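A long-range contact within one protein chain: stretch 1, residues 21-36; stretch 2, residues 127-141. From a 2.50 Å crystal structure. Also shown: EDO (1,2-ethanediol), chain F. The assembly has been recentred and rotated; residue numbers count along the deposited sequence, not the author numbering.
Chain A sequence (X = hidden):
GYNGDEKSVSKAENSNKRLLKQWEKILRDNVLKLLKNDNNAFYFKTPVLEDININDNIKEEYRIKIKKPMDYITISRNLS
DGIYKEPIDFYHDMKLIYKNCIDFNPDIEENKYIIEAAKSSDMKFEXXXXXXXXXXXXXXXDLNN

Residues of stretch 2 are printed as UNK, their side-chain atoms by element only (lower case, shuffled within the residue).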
ATOM      1  N   LYS A  21       0.080  12.997  23.248  1.00 28.60           N
ATOM      2  CA  LYS A  21      -0.632  14.163  22.715  1.00 27.81           C
ATOM      3  C   LYS A  21      -1.597  13.652  21.642  1.00 29.54           C
ATOM      4  O   LYS A  21      -1.369  12.570  21.092  1.00 28.44           O
ATOM      5  CB  LYS A  21       0.355  15.178  22.112  1.00 29.96           C
ATOM      6  CG  LYS A  21       1.312  15.801  23.125  1.00 44.99           C
ATOM      7  CD  LYS A  21       2.621  16.211  22.469  1.00 55.28           C
ATOM      8  CE  LYS A  21       3.594  16.820  23.446  1.00 67.52           C
ATOM      9  NZ  LYS A  21       4.869  17.204  22.781  1.00 76.74           N
ATOM     10  N   GLN A  22      -2.679  14.403  21.358  1.00 25.53           N
ATOM     11  CA  GLN A  22      -3.669  13.988  20.359  1.00 24.54           C
ATOM     12  C   GLN A  22      -3.064  13.728  18.976  1.00 26.19           C
ATOM     13  O   GLN A  22      -3.437  12.732  18.357  1.00 25.64           O
ATOM     14  CB  GLN A  22      -4.884  14.934  20.311  1.00 26.55           C
ATOM     15  CG  GLN A  22      -6.110  14.364  19.571  1.00 35.12           C
ATOM     16  CD  GLN A  22      -6.695  13.089  20.155  1.00 50.05           C
ATOM     17  OE1 GLN A  22      -6.677  12.843  21.368  1.00 42.00           O
ATOM     18  NE2 GLN A  22      -7.266  12.263  19.294  1.00 45.12           N
ATOM     19  N   TRP A  23      -2.091  14.561  18.528  1.00 21.56           N
ATOM     20  CA  TRP A  23      -1.421  14.357  17.236  1.00 20.34           C
ATOM     21  C   TRP A  23      -0.594  13.068  17.217  1.00 23.84           C
ATOM     22  O   TRP A  23      -0.554  12.401  16.186  1.00 23.13           O
ATOM     23  CB  TRP A  23      -0.605  15.584  16.779  1.00 18.71           C
ATOM     24  CG  TRP A  23       0.582  15.929  17.629  1.00 19.44           C
ATOM     25  CD1 TRP A  23       0.630  16.865  18.620  1.00 23.08           C
ATOM     26  CD2 TRP A  23       1.913  15.406  17.507  1.00 18.55           C
ATOM     27  NE1 TRP A  23       1.899  16.932  19.147  1.00 22.40           N
ATOM     28  CE2 TRP A  23       2.706  16.043  18.487  1.00 22.95           C
ATOM     29  CE3 TRP A  23       2.511  14.439  16.680  1.00 18.95           C
ATOM     30  CZ2 TRP A  23       4.064  15.747  18.661  1.00 22.03           C
ATOM     31  CZ3 TRP A  23       3.854  14.140  16.860  1.00 20.04           C
ATOM     32  CH2 TRP A  23       4.617  14.796  17.834  1.00 21.15           C
ATOM     33  N   GLU A  24       0.024  12.704  18.366  1.00 20.44           N
ATOM     34  CA  GLU A  24       0.812  11.476  18.539  1.00 19.82           C
ATOM     35  C   GLU A  24      -0.095  10.236  18.463  1.00 24.82           C
ATOM     36  O   GLU A  24       0.334   9.200  17.950  1.00 24.50           O
ATOM     37  CB  GLU A  24       1.571  11.484  19.878  1.00 21.44           C
ATOM     38  CG  GLU A  24       2.679  12.518  19.983  1.00 31.11           C
ATOM     39  CD  GLU A  24       3.401  12.569  21.317  1.00 48.65           C
ATOM     40  OE1 GLU A  24       2.726  12.738  22.358  1.00 45.47           O
ATOM     41  OE2 GLU A  24       4.650  12.479  21.318  1.00 39.20           O
ATOM     42  N   LYS A  25      -1.338  10.347  18.983  1.00 22.25           N
ATOM     43  CA  LYS A  25      -2.351   9.285  18.981  1.00 22.74           C
ATOM     44  C   LYS A  25      -2.858   8.983  17.565  1.00 26.73           C
ATOM     45  O   LYS A  25      -3.133   7.821  17.256  1.00 26.45           O
ATOM     46  CB  LYS A  25      -3.530   9.652  19.897  1.00 26.19           C
ATOM     47  CG  LYS A  25      -3.260   9.432  21.377  1.00 39.91           C
ATOM     48  CD  LYS A  25      -4.428   9.898  22.231  1.00 49.24           C
ATOM     49  CE  LYS A  25      -4.175   9.685  23.702  1.00 59.94           C
ATOM     50  NZ  LYS A  25      -5.257  10.271  24.536  1.00 70.20           N
ATOM     51  N   ILE A  26      -2.995  10.032  16.715  1.00 23.31           N
ATOM     52  CA  ILE A  26      -3.439   9.916  15.318  1.00 23.03           C
ATOM     53  C   ILE A  26      -2.379   9.155  14.505  1.00 26.06           C
ATOM     54  O   ILE A  26      -2.732   8.270  13.728  1.00 26.13           O
ATOM     55  CB  ILE A  26      -3.813  11.299  14.686  1.00 26.21           C
ATOM     56  CG1 ILE A  26      -4.936  12.002  15.485  1.00 27.28           C
ATOM     57  CG2 ILE A  26      -4.218  11.155  13.202  1.00 27.04           C
ATOM     58  CD1 ILE A  26      -4.940  13.543  15.395  1.00 34.05           C
ATOM     59  N   LEU A  27      -1.087   9.470  14.720  1.00 21.59           N
ATOM     60  CA  LEU A  27       0.022   8.799  14.028  1.00 20.66           C
ATOM     61  C   LEU A  27       0.120   7.334  14.435  1.00 24.96           C
ATOM     62  O   LEU A  27       0.378   6.481  13.586  1.00 24.90           O
ATOM     63  CB  LEU A  27       1.368   9.502  14.288  1.00 19.95           C
ATOM     64  CG  LEU A  27       1.461  10.996  13.981  1.00 24.27           C
ATOM     65  CD1 LEU A  27       2.783  11.551  14.428  1.00 24.24           C
ATOM     66  CD2 LEU A  27       1.235  11.288  12.518  1.00 25.91           C
ATOM     67  N   ARG A  28      -0.113   7.048  15.727  1.00 21.63           N
ATOM     68  CA  ARG A  28      -0.058   5.710  16.307  1.00 21.71           C
ATOM     69  C   ARG A  28      -1.194   4.799  15.839  1.00 26.15           C
ATOM     70  O   ARG A  28      -0.919   3.692  15.382  1.00 26.03           O
ATOM     71  CB  ARG A  28      -0.019   5.803  17.845  1.00 21.71           C
ATOM     72  CG  ARG A  28       0.086   4.461  18.576  1.00 29.18           C
ATOM     73  CD  ARG A  28      -0.161   4.608  20.067  1.00 36.80           C
ATOM     74  NE  ARG A  28      -1.542   4.999  20.366  1.00 43.12           N
ATOM     75  CZ  ARG A  28      -1.991   5.305  21.578  1.00 58.72           C
ATOM     76  NH1 ARG A  28      -1.176   5.269  22.627  1.00 47.62           N
ATOM     77  NH2 ARG A  28      -3.259   5.652  21.754  1.00 45.76           N
ATOM     78  N   ASP A  29      -2.453   5.252  15.971  1.00 23.21           N
ATOM     79  CA  ASP A  29      -3.643   4.453  15.660  1.00 24.04           C
ATOM     80  C   ASP A  29      -4.194   4.540  14.237  1.00 27.94           C
ATOM     81  O   ASP A  29      -4.775   3.563  13.760  1.00 28.37           O
ATOM     82  CB  ASP A  29      -4.757   4.734  16.687  1.00 26.75           C
ATOM     83  CG  ASP A  29      -4.334   4.566  18.137  1.00 36.09           C
ATOM     84  OD1 ASP A  29      -3.789   3.490  18.479  1.00 36.82           O
ATOM     85  OD2 ASP A  29      -4.565   5.499  18.933  1.00 41.23           O
ATOM     86  N   ASN A  30      -4.052   5.697  13.573  1.00 23.86           N
ATOM     87  CA  ASN A  30      -4.605   5.894  12.231  1.00 23.92           C
ATOM     88  C   ASN A  30      -3.595   5.789  11.080  1.00 26.76           C
ATOM     89  O   ASN A  30      -4.006   5.646   9.924  1.00 26.79           O
ATOM     90  CB  ASN A  30      -5.423   7.190  12.164  1.00 24.83           C
ATOM     91  CG  ASN A  30      -6.485   7.301  13.235  1.00 47.15           C
ATOM     92  OD1 ASN A  30      -6.290   7.934  14.274  1.00 41.10           O
ATOM     93  ND2 ASN A  30      -7.629   6.672  13.015  1.00 41.07           N
ATOM     94  N   VAL A  31      -2.283   5.849  11.383  1.00 21.84           N
ATOM     95  CA  VAL A  31      -1.246   5.750  10.350  1.00 21.00           C
ATOM     96  C   VAL A  31      -0.380   4.496  10.551  1.00 24.72           C
ATOM     97  O   VAL A  31      -0.434   3.584   9.723  1.00 24.86           O
ATOM     98  CB  VAL A  31      -0.410   7.055  10.159  1.00 23.97           C
ATOM     99  CG1 VAL A  31       0.525   6.943   8.956  1.00 23.53           C
ATOM    100  CG2 VAL A  31      -1.307   8.285  10.015  1.00 23.94           C
ATOM    101  N   LEU A  32       0.390   4.451  11.655  1.00 20.91           N
ATOM    102  CA  LEU A  32       1.304   3.362  12.006  1.00 20.83           C
ATOM    103  C   LEU A  32       0.620   2.005  12.228  1.00 25.84           C
ATOM    104  O   LEU A  32       1.117   1.003  11.712  1.00 25.71           O
ATOM    105  CB  LEU A  32       2.181   3.766  13.217  1.00 20.43           C
ATOM    106  CG  LEU A  32       3.248   2.782  13.726  1.00 25.21           C
ATOM    107  CD1 LEU A  32       4.396   2.640  12.743  1.00 24.94           C
ATOM    108  CD2 LEU A  32       3.794   3.235  15.059  1.00 27.63           C
ATOM    109  N   LYS A  33      -0.511   1.973  12.976  1.00 23.20           N
ATOM    110  CA  LYS A  33      -1.268   0.751  13.301  1.00 24.45           C
ATOM    111  C   LYS A  33      -1.683  -0.051  12.062  1.00 29.84           C
ATOM    112  O   LYS A  33      -1.641  -1.282  12.091  1.00 30.41           O
ATOM    113  CB  LYS A  33      -2.504   1.084  14.157  1.00 27.53           C
ATOM    114  CG  LYS A  33      -3.070  -0.102  14.936  1.00 41.39           C
ATOM    115  CD  LYS A  33      -4.563  -0.283  14.680  1.00 52.24           C
ATOM    116  CE  LYS A  33      -5.425   0.147  15.845  1.00 63.38           C
ATOM    117  NZ  LYS A  33      -5.440  -0.868  16.931  1.00 73.69           N
ATOM    118  N   LEU A  34      -2.072   0.651  10.982  1.00 26.47           N
ATOM    119  CA  LEU A  34      -2.506   0.037   9.728  1.00 27.26           C
ATOM    120  C   LEU A  34      -1.336  -0.415   8.837  1.00 30.74           C
ATOM    121  O   LEU A  34      -1.558  -1.165   7.884  1.00 31.55           O
ATOM    122  CB  LEU A  34      -3.469   0.967   8.956  1.00 27.55           C
ATOM    123  CG  LEU A  34      -4.749   1.424   9.681  1.00 32.77           C
ATOM    124  CD1 LEU A  34      -5.518   2.414   8.841  1.00 33.21           C
ATOM    125  CD2 LEU A  34      -5.658   0.248  10.032  1.00 36.73           C
ATOM    126  N   LEU A  35      -0.100   0.018   9.159  1.00 25.84           N
ATOM    127  CA  LEU A  35       1.111  -0.325   8.405  1.00 25.32           C
ATOM    128  C   LEU A  35       2.014  -1.340   9.109  1.00 29.10           C
ATOM    129  O   LEU A  35       2.564  -2.212   8.437  1.00 29.25           O
ATOM    130  CB  LEU A  35       1.923   0.937   8.071  1.00 24.22           C
ATOM    131  CG  LEU A  35       1.406   1.805   6.929  1.00 28.71           C
ATOM    132  CD1 LEU A  35       1.728   3.254   7.180  1.00 27.68           C
ATOM    133  CD2 LEU A  35       1.992   1.370   5.595  1.00 31.20           C
ATOM    134  N   LYS A  36       2.186  -1.210  10.446  1.00 25.23           N
ATOM    135  CA  LYS A  36       3.058  -2.057  11.274  1.00 25.34           C
ATOM    136  C   LYS A  36       2.743  -3.563  11.306  1.00 30.98           C
ATOM    137  O   LYS A  36       3.625  -4.347  11.663  1.00 31.03           O
ATOM    138  CB  LYS A  36       3.247  -1.478  12.694  1.00 27.19           C
ATOM    139  CG  LYS A  36       2.032  -1.611  13.610  1.00 40.84           C
ATOM    140  CD  LYS A  36       2.382  -1.307  15.058  1.00 49.65           C
ATOM    141  CE  LYS A  36       1.252  -1.661  15.993  1.00 59.68           C
ATOM    142  NZ  LYS A  36       1.622  -1.441  17.415  1.00 68.56           N
ATOM    143  N   UNK A 127      -0.645   7.731   1.358  1.00 24.46           N
ATOM    144  CA  UNK A 127      -2.105   7.847   1.294  1.00 24.94           C
ATOM    145  C   UNK A 127      -2.634   8.173   2.689  1.00 28.98           C
ATOM    146  O   UNK A 127      -3.428   9.099   2.836  1.00 29.20           O
ATOM    147  c   UNK A 127      -4.836   5.909   2.028  1.00 31.66           C
ATOM    148  c   UNK A 127      -6.483   6.932   0.056  1.00 36.03           C
ATOM    149  c   UNK A 127      -2.749   6.551   0.751  1.00 27.31           C
ATOM    150  c   UNK A 127      -7.039   6.360   1.180  1.00 33.68           C
ATOM    151  c   UNK A 127      -4.255   6.478   0.898  1.00 29.32           C
ATOM    152  c   UNK A 127      -5.092   6.989  -0.087  1.00 32.41           C
ATOM    153  c   UNK A 127      -6.225   5.856   2.170  1.00 33.43           C
ATOM    154  N   UNK A 128      -2.188   7.400   3.703  1.00 25.40           N
ATOM    155  CA  UNK A 128      -2.580   7.551   5.105  1.00 24.89           C
ATOM    156  C   UNK A 128      -2.145   8.887   5.695  1.00 28.28           C
ATOM    157  O   UNK A 128      -2.865   9.447   6.523  1.00 28.11           O
ATOM    158  c   UNK A 128      -2.758   5.026   5.736  1.00 30.04           C
ATOM    159  c   UNK A 128      -2.066   6.377   5.958  1.00 24.40           C
ATOM    160  c   UNK A 128      -4.149   4.994   6.364  1.00 32.68           C
ATOM    161  c   UNK A 128      -1.911   3.889   6.263  1.00 29.91           C
ATOM    162  N   UNK A 129      -0.983   9.411   5.251  1.00 24.31           N
ATOM    163  CA  UNK A 129      -0.471  10.710   5.688  1.00 23.33           C
ATOM    164  C   UNK A 129      -1.306  11.830   5.066  1.00 27.12           C
ATOM    165  O   UNK A 129      -1.634  12.786   5.761  1.00 26.66           O
ATOM    166  c   UNK A 129       2.131  11.816   8.319  1.00 21.99           C
ATOM    167  c   UNK A 129       1.764  13.307   5.028  1.00 25.81           C
ATOM    168  c   UNK A 129       2.651  12.461   9.433  1.00 23.13           C
ATOM    169  n   UNK A 129       2.299  14.318   5.790  1.00 25.02           N
ATOM    170  c   UNK A 129       1.018  10.874   5.343  1.00 21.53           C
ATOM    171  c   UNK A 129       3.073  13.796   9.367  1.00 24.04           C
ATOM    172  c   UNK A 129       2.486  13.865   7.070  1.00 25.53           C
ATOM    173  c   UNK A 129       1.596  12.187   5.787  1.00 22.25           C
ATOM    174  c   UNK A 129       2.045  12.523   7.107  1.00 21.37           C
ATOM    175  c   UNK A 129       3.007  14.516   8.196  1.00 24.47           C
ATOM    176  N   UNK A 130      -1.660  11.701   3.772  1.00 24.02           N
ATOM    177  CA  UNK A 130      -2.470  12.678   3.037  1.00 25.01           C
ATOM    178  C   UNK A 130      -3.907  12.745   3.566  1.00 29.15           C
ATOM    179  O   UNK A 130      -4.475  13.835   3.657  1.00 29.21           O
ATOM    180  o   UNK A 130      -2.754  14.186   0.009  1.00 50.57           O
ATOM    181  c   UNK A 130      -1.972  13.498   0.676  1.00 54.96           C
ATOM    182  c   UNK A 130      -2.465  12.362   1.540  1.00 27.34           C
ATOM    183  n   UNK A 130      -0.660  13.708   0.652  1.00 47.08           N
ATOM    184  N   UNK A 131      -4.479  11.581   3.920  1.00 25.58           N
ATOM    185  CA  UNK A 131      -5.831  11.428   4.461  1.00 26.02           C
ATOM    186  C   UNK A 131      -5.947  12.070   5.857  1.00 29.56           C
ATOM    187  O   UNK A 131      -6.981  12.661   6.170  1.00 29.68           O
ATOM    188  c   UNK A 131      -6.190   9.928   4.526  1.00 28.42           C
ATOM    189  c   UNK A 131      -7.747   8.143   5.359  1.00 51.99           C
ATOM    190  c   UNK A 131      -7.615   9.607   4.964  1.00 42.70           C
ATOM    191  n   UNK A 131     -10.221   7.866   5.318  1.00 73.04           N
ATOM    192  c   UNK A 131      -8.996   7.859   6.161  1.00 63.01           C
ATOM    193  N   UNK A 132      -4.883  11.965   6.677  1.00 25.37           N
ATOM    194  CA  UNK A 132      -4.879  12.468   8.050  1.00 24.99           C
ATOM    195  C   UNK A 132      -4.135  13.782   8.337  1.00 27.96           C
ATOM    196  O   UNK A 132      -4.315  14.321   9.431  1.00 27.10           O
ATOM    197  c   UNK A 132      -6.601  10.191   9.956  1.00 25.85           C
ATOM    198  c   UNK A 132      -8.317  10.689  11.565  1.00 29.86           C
ATOM    199  c   UNK A 132      -8.424   8.585  10.365  1.00 30.93           C
ATOM    200  c   UNK A 132      -5.438  10.238   9.118  1.00 25.18           C
ATOM    201  c   UNK A 132      -8.937   9.462  11.294  1.00 31.24           C
ATOM    202  n   UNK A 132      -6.519   8.307   8.746  1.00 28.91           N
ATOM    203  c   UNK A 132      -5.439   9.083   8.396  1.00 28.42           C
ATOM    204  c   UNK A 132      -7.253   8.965   9.698  1.00 30.64           C
ATOM    205  c   UNK A 132      -7.156  11.067  10.905  1.00 27.42           C
ATOM    206  c   UNK A 132      -4.450  11.358   9.021  1.00 23.34           C
ATOM    207  N   UNK A 133      -3.334  14.312   7.378  1.00 24.98           N
ATOM    208  CA  UNK A 133      -2.549  15.548   7.561  1.00 25.08           C
ATOM    209  C   UNK A 133      -3.322  16.785   8.031  1.00 30.09           C
ATOM    210  O   UNK A 133      -2.744  17.632   8.717  1.00 29.64           O
ATOM    211  c   UNK A 133      -2.327  16.331   5.090  1.00 47.23           C
ATOM    212  c   UNK A 133      -1.379  16.421   3.876  1.00 59.90           C
ATOM    213  c   UNK A 133      -1.624  15.854   6.366  1.00 28.11           C
ATOM    214  n   UNK A 133      -0.914  18.881   3.866  1.00 83.36           N
ATOM    215  c   UNK A 133      -0.327  17.514   3.942  1.00 72.47           C
ATOM    216  N   UNK A 134      -4.619  16.877   7.677  1.00 27.68           N
ATOM    217  CA  UNK A 134      -5.520  17.966   8.060  1.00 28.34           C
ATOM    218  C   UNK A 134      -5.747  17.935   9.578  1.00 31.02           C
ATOM    219  O   UNK A 134      -5.520  18.947  10.246  1.00 30.58           O
ATOM    220  c   UNK A 134      -9.262  18.691   7.271  1.00 68.05           C
ATOM    221  c   UNK A 134      -7.794  19.025   7.456  1.00 43.13           C
ATOM    222  o   UNK A 134      -9.664  18.371   6.129  1.00 63.28           O
ATOM    223  o   UNK A 134     -10.013  18.748   8.272  1.00 65.61           O
ATOM    224  c   UNK A 134      -6.856  17.840   7.299  1.00 31.06           C
ATOM    225  N   UNK A 135      -6.171  16.769  10.114  1.00 26.83           N
ATOM    226  CA  UNK A 135      -6.427  16.568  11.543  1.00 26.41           C
ATOM    227  C   UNK A 135      -5.142  16.593  12.374  1.00 29.20           C
ATOM    228  O   UNK A 135      -5.171  17.050  13.516  1.00 28.81           O
ATOM    229  c   UNK A 135      -7.236  15.288  11.789  1.00 29.00           C
ATOM    230  c   UNK A 135      -9.522  14.211  11.780  1.00 56.30           C
ATOM    231  c   UNK A 135      -8.727  15.491  11.569  1.00 45.50           C
ATOM    232  c   UNK A 135     -11.017  14.433  11.718  1.00 67.46           C
ATOM    233  n   UNK A 135     -11.490  14.716  10.336  1.00 77.19           N
ATOM    234  N   UNK A 136      -4.019  16.128  11.788  1.00 24.92           N
ATOM    235  CA  UNK A 136      -2.687  16.109  12.402  1.00 23.78           C
ATOM    236  C   UNK A 136      -2.220  17.555  12.664  1.00 27.79           C
ATOM    237  O   UNK A 136      -1.789  17.862  13.778  1.00 27.22           O
ATOM    238  c   UNK A 136      -0.232  15.646  11.809  1.00 26.23           C
ATOM    239  c   UNK A 136      -1.429  12.896  10.529  1.00 31.89           C
ATOM    240  c   UNK A 136      -1.694  15.288  11.522  1.00 26.06           C
ATOM    241  c   UNK A 136      -1.927  13.770  11.696  1.00 25.99           C
ATOM    242  N   UNK A 137      -2.330  18.431  11.641  1.00 24.71           N
ATOM    243  CA  UNK A 137      -1.962  19.848  11.710  1.00 25.25           C
ATOM    244  C   UNK A 137      -2.873  20.608  12.678  1.00 29.46           C
ATOM    245  O   UNK A 137      -2.390  21.460  13.424  1.00 29.42           O
ATOM    246  o   UNK A 137      -0.300  22.154  10.632  1.00 47.08           O
ATOM    247  c   UNK A 137      -1.998  20.480  10.312  1.00 27.19           C
ATOM    248  c   UNK A 137      -1.437  21.880  10.230  1.00 52.07           C
ATOM    249  n   UNK A 137      -2.207  22.792   9.656  1.00 44.52           N
ATOM    250  N   UNK A 138      -4.182  20.275  12.681  1.00 26.33           N
ATOM    251  CA  UNK A 138      -5.193  20.880  13.554  1.00 27.01           C
ATOM    252  C   UNK A 138      -4.973  20.521  15.026  1.00 31.06           C
ATOM    253  O   UNK A 138      -5.259  21.346  15.895  1.00 31.53           O
ATOM    254  n   UNK A 138      -8.467  20.672  14.629  1.00 39.44           N
ATOM    255  o   UNK A 138      -7.860  22.500  13.497  1.00 41.47           O
ATOM    256  c   UNK A 138      -7.694  21.305  13.761  1.00 47.84           C
ATOM    257  c   UNK A 138      -6.604  20.492  13.106  1.00 27.01           C
ATOM    258  N   UNK A 139      -4.471  19.299  15.304  1.00 26.85           N
ATOM    259  CA  UNK A 139      -4.193  18.831  16.666  1.00 26.63           C
ATOM    260  C   UNK A 139      -2.761  19.144  17.143  1.00 30.66           C
ATOM    261  O   UNK A 139      -2.388  18.773  18.259  1.00 29.95           O
ATOM    262  n   UNK A 139      -6.642  16.678  15.854  1.00 37.62           N
ATOM    263  o   UNK A 139      -6.635  17.320  17.993  1.00 42.40           O
ATOM    264  c   UNK A 139      -4.546  17.353  16.827  1.00 26.19           C
ATOM    265  c   UNK A 139      -6.027  17.114  16.939  1.00 46.36           C
ATOM    266  N   UNK A 140      -1.977  19.851  16.311  1.00 28.00           N
ATOM    267  CA  UNK A 140      -0.613  20.244  16.642  1.00 28.16           C
ATOM    268  C   UNK A 140      -0.496  21.763  16.754  1.00 35.58           C
ATOM    269  O   UNK A 140      -0.816  22.487  15.807  1.00 35.46           O
ATOM    270  c   UNK A 140       2.579  19.681  16.925  1.00 32.94           C
ATOM    271  c   UNK A 140       0.404  19.661  15.639  1.00 28.79           C
ATOM    272  c   UNK A 140       2.419  21.021  14.954  1.00 32.61           C
ATOM    273  c   UNK A 140       1.829  20.129  15.843  1.00 30.21           C
ATOM    274  c   UNK A 140       3.731  21.461  15.148  1.00 35.67           C
ATOM    275  c   UNK A 140       4.456  21.013  16.231  1.00 33.56           C
ATOM    276  c   UNK A 140       3.889  20.128  17.122  1.00 34.10           C
ATOM    277  N   UNK A 141      -0.044  22.234  17.925  1.00 34.96           N
ATOM    278  CA  UNK A 141       0.149  23.650  18.215  1.00 37.31           C
ATOM    279  C   UNK A 141       1.642  23.989  18.146  1.00 42.45           C
ATOM    280  O   UNK A 141       2.388  23.753  19.100  1.00 41.98           O
ATOM    281  c   UNK A 141      -0.466  24.022  19.563  1.00 38.98           C
ATOM    282  s   UNK A 141      -0.291  25.771  20.006  1.00 45.02           S
TER
HETATM  283  C1  EDO F1402       1.520  20.922  20.715  1.00 53.30           C
HETATM  284  O1  EDO F1402       0.225  20.429  20.418  1.00 53.40           O
HETATM  285  C2  EDO F1402       2.451  19.747  21.081  1.00 53.38           C
HETATM  286  O2  EDO F1402       3.777  20.225  21.232  1.00 53.62           O
HETATM  287  O   HOH W   1      -2.080  17.164  20.393  1.00 23.21           O
HETATM  288  O   HOH W   2      -6.614   5.608   9.051  1.00 31.15           O

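Position 127 carries one carbon and then a ring of six carbons, clear of stretch 1. It is Phe127, on whose type this contact places no demand. Position 128 has four carbons, forked at the second, that reach Asn30, Val31, Leu34 and Leu35. This is Leu128, and its compact branched end suits a pocket lined by several residues: CD2 lies 3.8 Å from Leu34 CD1 and 3.6 Å from Asn30 O, while CD1 lies 3.8 Å from Leu35 CD1.

Position 129 bears one carbon and a fused five- and six-membered ring system of eight carbons and one nitrogen, which meets Leu27: a tryptophan. The CB of Trp129 points sideways and lies 7.2 Å from Leu27 CD2; the long ring closes much of that gap, bringing CZ3 to 3.6 Å from Leu27 CD2. Position 130 has two carbons, the second bearing one oxygen and one nitrogen, and 131 has four carbons in a row ending in nitrogen; neither touches stretch 1. Asn130 and Lys131 are exposed, as suits polar side chains.

Position 132 again shows fused rings with eight carbons and one nitrogen, now directed toward stretch 1 and touching Ile26 and Asn30. Trp132 offers a face to Asn30, whose CB sits 3.8 Å from the centroid of the five-membered ring in a CH-pi contact, and its CE3 packs 3.7 Å from Ile26 CG2. The ring nitrogen is also used: NE1 donates to water 2 at 2.7 Å, and that water donates to Asn30 O at 2.8 Å.

Positions 133 (four carbons ending in nitrogen), 134 (three carbons, the third with two oxygens) and 135 (like 133) keep their side chains off stretch 1, though the backbone of 135 grazes Ile26. Lys133, Glu134 and Lys135 are exposed, where solvent can meet their charged ends; Lys135 O lies 4.0 Å from Ile26 CD1.

Position 136 has four carbons forked at the first, one arm two carbons long, reaching Ile26 and Leu27: Ile136. An apolar side chain suits this buried site; CB points sideways, but the long arm puts CG1 3.8 Å from Ile26 CG2 and CD1 3.7 Å from Leu27 CD2. Positions 137 and 138 each have two carbons, the second with one oxygen and one nitrogen, and touch nothing on stretch 1. Asn137 and Asn138 are exposed, their amides open to solvent.

Position 139 has the same atoms but points toward stretch 1, meeting Gln22, Trp23 and Ile26. The amide of Asn139 turns back on its own helix, ND2 donating to Lys135 O at 2.8 Å, while its OD1 lies 3.4 Å from Gln22 CG. Position 140, one carbon and a six-carbon ring against Trp23, is Phe140; its flat ring can set an edge to the Trp23 face. Position 141, one carbon and one sulfur, makes no contact with stretch 1: Cys141, small and exposed.

The helices run nearly antiparallel, at 159°, so Trp23 pairs with Asn139 and Val31 with Leu128. No direct hydrogen bond joins the stretches. Apolar and aromatic packing holds them, supplemented by water 2 and by water 1, which links Trp23 N to Asn139 O.

Stretch 2 (127-141) FLWNKWKEKINNNFC
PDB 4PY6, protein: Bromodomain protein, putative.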